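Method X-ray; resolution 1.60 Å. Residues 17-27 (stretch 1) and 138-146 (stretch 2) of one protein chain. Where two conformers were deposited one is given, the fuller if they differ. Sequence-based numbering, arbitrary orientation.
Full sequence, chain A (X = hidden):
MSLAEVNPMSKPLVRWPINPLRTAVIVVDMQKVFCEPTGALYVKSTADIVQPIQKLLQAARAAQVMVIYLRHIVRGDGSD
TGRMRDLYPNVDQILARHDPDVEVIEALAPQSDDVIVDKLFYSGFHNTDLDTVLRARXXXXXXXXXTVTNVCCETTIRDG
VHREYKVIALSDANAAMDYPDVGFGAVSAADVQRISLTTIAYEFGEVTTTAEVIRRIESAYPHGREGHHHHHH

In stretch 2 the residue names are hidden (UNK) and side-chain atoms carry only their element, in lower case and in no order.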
ATOM      1  N   PRO A  17      10.496  -6.815 -19.383  1.00 21.87           N
ATOM      2  CA  PRO A  17      10.291  -7.103 -20.803  1.00 27.53           C
ATOM      3  C   PRO A  17       8.870  -7.604 -21.037  1.00 27.38           C
ATOM      4  O   PRO A  17       8.387  -8.455 -20.295  1.00 31.32           O
ATOM      5  CB  PRO A  17      11.349  -8.162 -21.113  1.00 27.92           C
ATOM      6  CG  PRO A  17      11.713  -8.785 -19.803  1.00 34.88           C
ATOM      7  CD  PRO A  17      11.347  -7.807 -18.699  1.00 23.75           C
ATOM      8  N   ILE A  18       8.190  -7.049 -22.034  1.00 25.33           N
ATOM      9  CA  ILE A  18       6.788  -7.355 -22.286  1.00 25.34           C
ATOM     10  C   ILE A  18       6.609  -8.558 -23.226  1.00 29.22           C
ATOM     11  O   ILE A  18       7.054  -8.548 -24.379  1.00 27.77           O
ATOM     12  CB  ILE A  18       6.038  -6.099 -22.827  1.00 29.90           C
ATOM     13  CG1 ILE A  18       5.969  -5.001 -21.750  1.00 35.75           C
ATOM     14  CG2 ILE A  18       4.657  -6.446 -23.330  1.00 23.05           C
ATOM     15  CD1 ILE A  18       4.683  -4.975 -20.967  1.00 45.25           C
ATOM     16  N   ASN A  19       5.986  -9.607 -22.701  1.00 23.15           N
ATOM     17  CA  ASN A  19       5.474 -10.711 -23.500  1.00 20.69           C
ATOM     18  C   ASN A  19       3.967 -10.530 -23.542  1.00 19.18           C
ATOM     19  O   ASN A  19       3.290 -10.711 -22.514  1.00 17.47           O
ATOM     20  CB  ASN A  19       5.831 -12.036 -22.828  1.00 20.00           C
ATOM     21  CG  ASN A  19       5.236 -13.253 -23.526  1.00 21.57           C
ATOM     22  OD1 ASN A  19       4.402 -13.162 -24.445  1.00 22.98           O
ATOM     23  ND2 ASN A  19       5.666 -14.427 -23.068  1.00 22.68           N
ATOM     24  N   PRO A  20       3.414 -10.158 -24.718  1.00 20.37           N
ATOM     25  CA  PRO A  20       1.973  -9.850 -24.777  1.00 21.96           C
ATOM     26  C   PRO A  20       1.058 -10.971 -24.255  1.00 17.40           C
ATOM     27  O   PRO A  20       0.036 -10.678 -23.625  1.00 20.55           O
ATOM     28  CB  PRO A  20       1.729  -9.596 -26.268  1.00 21.87           C
ATOM     29  CG  PRO A  20       3.071  -9.206 -26.809  1.00 27.12           C
ATOM     30  CD  PRO A  20       4.062 -10.016 -26.036  1.00 22.95           C
ATOM     31  N   LEU A  21       1.444 -12.235 -24.489  1.00 18.95           N
ATOM     32  CA  LEU A  21       0.688 -13.405 -24.036  1.00 20.52           C
ATOM     33  C   LEU A  21       0.596 -13.502 -22.511  1.00 17.80           C
ATOM     34  O   LEU A  21      -0.315 -14.143 -21.965  1.00 19.74           O
ATOM     35  CB  LEU A  21       1.328 -14.703 -24.557  1.00 25.59           C
ATOM     36  CG  LEU A  21       1.528 -14.910 -26.058  1.00 40.11           C
ATOM     37  CD1 LEU A  21       2.327 -16.200 -26.304  1.00 41.45           C
ATOM     38  CD2 LEU A  21       0.193 -14.947 -26.779  1.00 35.24           C
ATOM     39  N   ARG A  22       1.559 -12.881 -21.837  1.00 15.54           N
ATOM     40  CA  ARG A  22       1.635 -12.995 -20.392  1.00 14.58           C
ATOM     41  C   ARG A  22       1.490 -11.634 -19.697  1.00 14.27           C
ATOM     42  O   ARG A  22       1.934 -11.470 -18.557  1.00 14.52           O
ATOM     43  CB  ARG A  22       2.948 -13.674 -19.971  1.00 15.58           C
ATOM     44  CG  ARG A  22       3.103 -15.114 -20.494  1.00 16.19           C
ATOM     45  CD  ARG A  22       4.213 -15.853 -19.757  1.00 16.68           C
ATOM     46  NE  ARG A  22       3.821 -16.128 -18.378  1.00 15.19           N
ATOM     47  CZ  ARG A  22       4.600 -16.705 -17.464  1.00 17.20           C
ATOM     48  NH1 ARG A  22       5.855 -17.049 -17.784  1.00 17.92           N
ATOM     49  NH2 ARG A  22       4.130 -16.929 -16.241  1.00 19.27           N
ATOM     50  N   THR A  23       0.823 -10.704 -20.381  1.00 14.12           N
ATOM     51  CA  THR A  23       0.636  -9.334 -19.897  1.00 14.84           C
ATOM     52  C   THR A  23      -0.849  -8.969 -19.863  1.00 14.66           C
ATOM     53  O   THR A  23      -1.622  -9.415 -20.720  1.00 14.04           O
ATOM     54  CB  THR A  23       1.392  -8.355 -20.825  1.00 15.11           C
ATOM     55  OG1 THR A  23       2.767  -8.746 -20.861  1.00 13.75           O
ATOM     56  CG2 THR A  23       1.342  -6.896 -20.329  1.00 14.69           C
ATOM     57  N   ALA A  24      -1.248  -8.162 -18.872  1.00 12.76           N
ATOM     58  CA  ALA A  24      -2.579  -7.580 -18.889  1.00 11.49           C
ATOM     59  C   ALA A  24      -2.498  -6.109 -18.517  1.00 13.00           C
ATOM     60  O   ALA A  24      -1.629  -5.709 -17.754  1.00 15.73           O
ATOM     61  CB  ALA A  24      -3.472  -8.265 -17.905  1.00 12.88           C
ATOM     62  N   VAL A  25      -3.463  -5.341 -19.016  1.00 11.32           N
ATOM     63  CA  VAL A  25      -3.630  -3.940 -18.602  1.00 10.24           C
ATOM     64  C   VAL A  25      -4.739  -3.888 -17.584  1.00 14.22           C
ATOM     65  O   VAL A  25      -5.798  -4.483 -17.791  1.00 15.18           O
ATOM     66  CB  VAL A  25      -4.063  -3.046 -19.798  1.00 11.82           C
ATOM     67  CG1 VAL A  25      -4.469  -1.623 -19.339  1.00 14.74           C
ATOM     68  CG2 VAL A  25      -2.940  -3.019 -20.848  1.00 16.80           C
ATOM     69  N   ILE A  26      -4.484  -3.188 -16.484  1.00 12.49           N
ATOM     70  CA  ILE A  26      -5.501  -3.022 -15.456  0.50 10.90           C
ATOM     71  C   ILE A  26      -5.890  -1.542 -15.366  1.00 13.97           C
ATOM     72  O   ILE A  26      -5.061  -0.666 -15.083  1.00 14.06           O
ATOM     73  CB  ILE A  26      -5.046  -3.543 -14.086  0.50 13.53           C
ATOM     74  CG1 ILE A  26      -4.541  -4.989 -14.201  0.50 11.92           C
ATOM     75  CG2 ILE A  26      -6.200  -3.445 -13.077  0.50 10.83           C
ATOM     76  CD1 ILE A  26      -3.978  -5.527 -12.904  0.50 15.70           C
ATOM     77  N   VAL A  27      -7.169  -1.267 -15.647  1.00 11.87           N
ATOM     78  CA  VAL A  27      -7.697   0.107 -15.625  1.00  9.86           C
ATOM     79  C   VAL A  27      -8.450   0.296 -14.306  1.00 14.70           C
ATOM     80  O   VAL A  27      -9.557  -0.249 -14.111  1.00 13.51           O
ATOM     81  CB  VAL A  27      -8.665   0.366 -16.807  1.00 11.10           C
ATOM     82  CG1 VAL A  27      -9.089   1.813 -16.801  1.00 13.86           C
ATOM     83  CG2 VAL A  27      -7.995   0.002 -18.174  1.00 12.31           C
ATOM     84  N   UNK A 138      -2.159 -17.301 -17.439  1.00 14.63           N
ATOM     85  CA  UNK A 138      -0.715 -17.376 -17.203  1.00 12.99           C
ATOM     86  C   UNK A 138      -0.058 -15.991 -17.296  1.00 14.55           C
ATOM     87  O   UNK A 138       1.100 -15.870 -17.744  1.00 16.14           O
ATOM     88  o   UNK A 138       2.153 -19.325 -18.404  1.00 22.09           O
ATOM     89  c   UNK A 138       1.319 -18.894 -17.581  1.00 20.57           C
ATOM     90  o   UNK A 138       1.535 -18.868 -16.339  1.00 20.96           O
ATOM     91  c   UNK A 138      -0.008 -18.370 -18.149  1.00 15.61           C
ATOM     92  N   UNK A 139      -0.801 -14.950 -16.915  1.00 12.28           N
ATOM     93  CA  UNK A 139      -0.228 -13.600 -16.930  1.00 12.00           C
ATOM     94  C   UNK A 139       0.663 -13.421 -15.714  1.00 16.58           C
ATOM     95  O   UNK A 139       0.289 -13.834 -14.614  1.00 14.81           O
ATOM     96  c   UNK A 139      -0.792 -11.150 -16.563  1.00 14.31           C
ATOM     97  c   UNK A 139      -1.346 -12.542 -16.898  1.00 12.63           C
ATOM     98  c   UNK A 139      -2.103 -12.554 -18.230  1.00 16.99           C
ATOM     99  N   UNK A 140       1.840 -12.826 -15.919  1.00 13.86           N
ATOM    100  CA  UNK A 140       2.714 -12.493 -14.778  1.00 11.86           C
ATOM    101  C   UNK A 140       3.181 -11.033 -14.780  1.00 11.88           C
ATOM    102  O   UNK A 140       3.988 -10.625 -13.931  1.00 14.90           O
ATOM    103  o   UNK A 140       4.713 -12.452 -16.729  1.00 14.70           O
ATOM    104  c   UNK A 140       4.954 -13.220 -15.777  1.00 15.40           C
ATOM    105  o   UNK A 140       6.044 -13.837 -15.682  1.00 21.32           O
ATOM    106  c   UNK A 140       3.913 -13.454 -14.687  1.00 15.76           C
ATOM    107  N   UNK A 141       2.674 -10.266 -15.743  1.00 12.85           N
ATOM    108  CA  UNK A 141       3.066  -8.877 -15.887  1.00 13.18           C
ATOM    109  C   UNK A 141       1.812  -8.035 -16.035  1.00 14.29           C
ATOM    110  O   UNK A 141       0.938  -8.344 -16.866  1.00 13.13           O
ATOM    111  c   UNK A 141       3.980  -8.698 -17.110  1.00 16.63           C
ATOM    112  c   UNK A 141       4.455  -7.234 -17.217  1.00 14.63           C
ATOM    113  o   UNK A 141       5.101  -9.587 -16.984  1.00 14.78           O
ATOM    114  N   UNK A 142       1.695  -6.996 -15.207  1.00 12.96           N
ATOM    115  CA  UNK A 142       0.515  -6.118 -15.251  1.00 12.36           C
ATOM    116  C   UNK A 142       0.901  -4.651 -15.414  1.00 12.64           C
ATOM    117  O   UNK A 142       1.845  -4.179 -14.776  1.00 12.03           O
ATOM    118  c   UNK A 142      -1.038  -7.733 -13.997  1.00 14.39           C
ATOM    119  c   UNK A 142      -0.608  -6.127 -11.434  1.00 14.73           C
ATOM    120  c   UNK A 142      -0.419  -6.311 -14.018  1.00 13.05           C
ATOM    121  c   UNK A 142       0.311  -6.030 -12.688  1.00 15.00           C
ATOM    122  N   UNK A 143       0.136  -3.943 -16.252  1.00 10.82           N
ATOM    123  CA  UNK A 143       0.355  -2.513 -16.505  1.00 10.95           C
ATOM    124  C   UNK A 143      -0.800  -1.789 -15.824  1.00 12.97           C
ATOM    125  O   UNK A 143      -1.960  -2.060 -16.165  1.00 13.89           O
ATOM    126  c   UNK A 143       0.348  -0.734 -18.325  1.00 16.96           C
ATOM    127  c   UNK A 143       1.284  -3.064 -20.252  1.00 18.09           C
ATOM    128  c   UNK A 143       0.287  -2.235 -18.030  1.00 12.99           C
ATOM    129  c   UNK A 143       1.446  -2.970 -18.727  1.00 14.46           C
ATOM    130  N   UNK A 144      -0.503  -0.873 -14.893  1.00 13.17           N
ATOM    131  CA  UNK A 144      -1.543  -0.278 -14.052  1.00 11.65           C
ATOM    132  C   UNK A 144      -1.737   1.185 -14.431  1.00 12.18           C
ATOM    133  O   UNK A 144      -0.750   1.944 -14.533  1.00 12.48           O
ATOM    134  c   UNK A 144      -1.186  -0.401 -12.552  1.00 13.60           C
ATOM    135  c   UNK A 144      -2.186   0.373 -11.676  1.00 13.88           C
ATOM    136  c   UNK A 144      -1.132  -1.893 -12.144  1.00 12.63           C
ATOM    137  N   UNK A 145      -2.996   1.548 -14.678  1.00 13.33           N
ATOM    138  CA  UNK A 145      -3.395   2.934 -14.897  1.00 13.26           C
ATOM    139  C   UNK A 145      -4.730   3.185 -14.211  1.00 12.35           C
ATOM    140  O   UNK A 145      -5.379   2.226 -13.756  1.00 12.00           O
ATOM    141  c   UNK A 145      -3.497   3.210 -16.395  1.00 13.65           C
ATOM    142  s   UNK A 145      -4.787   2.193 -17.245  1.00 15.02           S
ATOM    143  N   UNK A 146      -5.135   4.457 -14.107  1.00 11.90           N
ATOM    144  CA  UNK A 146      -6.422   4.794 -13.489  1.00 12.78           C
ATOM    145  C   UNK A 146      -6.299   5.734 -12.312  1.00 14.20           C
ATOM    146  O   UNK A 146      -5.446   6.592 -12.328  1.00 12.84           O
TER
HETATM  147  O   HOH W   1       7.795  -9.074 -17.825  1.00 19.34           O
HETATM  148  O   HOH W   2       5.439  -9.693 -19.963  1.00 27.90           O
HETATM  149  O   HOH W   3       1.490 -16.682 -14.344  1.00 25.16           O

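Position 138 carries four side-chain atoms: two carbons, the second bearing two oxygens. That is a short carboxylate. Phi is positive, as expected where a helix ends in a Schellman motif. The backbone O of 138 accepts a hydrogen bond from Arg 22 NE at 2.8 Å. One carboxylate oxygen lies over a face of the guanidinium. The residue is Asp 138. Its OD1 is 3.2 Å from Arg 22 NH2, a salt bridge of charges only, because the oxygen is well out of the guanidinium plane.

Position 139 has three carbons, forked at the first, and no polar atom. One branch lies close to Arg 22 O and also approaches Ala 24 CB. A buried, beta-branched, three-carbon side chain is valine: Val 139. Val 139 CG1 is 3.4 Å from Arg 22 O and 4.2 Å from Ala 24 CB.

Position 140 again shows two carbons, the second with two oxygens. Its backbone N donates to Arg 22 O at 3.0 Å. The carboxylate sits over the guanidinium face opposite Asp 138. This is Asp 140. Its OD2 is 3.7 Å from Arg 22 NH2, a long salt bridge, again without an N-H pointing at the oxygen.

Position 141 has one carbon carrying an oxygen and a carbon. Its N donates to Arg 22 O at 3.1 Å, so that carbonyl serves two successive amides. Its side-chain oxygen meets waters 1 and 2; water 1 also donates to Pro 17 O, and water 2 accepts from Asn 19 N. The fork of hydroxyl and methyl gives Thr 141. Its OG1 donates to Asp 140 OD1 at 2.9 Å.

Position 142 has four carbons, forked at the first, with one arm two carbons long. The end of that arm touches Ile 26 CD1. The branching at CB excludes leucine, so this is Ile 142. Its CD1 is 3.7 Å from Ile 26 CD1.

Position 143 has the same four-carbon fork, but its side chain lies on the other face of the sheet. The tip of its long arm reaches Ile 18, Thr 23 and Val 25. It is Ile 143, with CD1 3.8 Å from Thr 23 CG2 and 4.0 Å from Ile 18 CD1.

Position 144 has three carbons forked at the first. It pairs with Ile 26, but its CB, 4.6 Å from Ile 26 O, is the nearest its side chain comes to stretch 1. It is Val 144.

Position 145 has one carbon and then a sulfur, near Val 25 and Val 27. It is Cys 145, with SG 4.0 Å from Val 27 CG2.

Position 146 has no side-chain atoms. At its backbone angles a CB would jam against the preceding carbonyl O. It is Gly 146.

The contact is a parallel strand pair. Ala 24 N bonds Thr 141 O (3.0 Å), Ile 143 N bonds Ala 24 O (2.9 Å), Ile 26 N bonds Ile 143 O (2.8 Å) and Cys 145 N bonds Ile 26 O (3.1 Å). Apolar side chains pack on both faces, while Arg 22 anchors the start between two aspartates.

Stretch 2 138-146: DVDTIIVCG
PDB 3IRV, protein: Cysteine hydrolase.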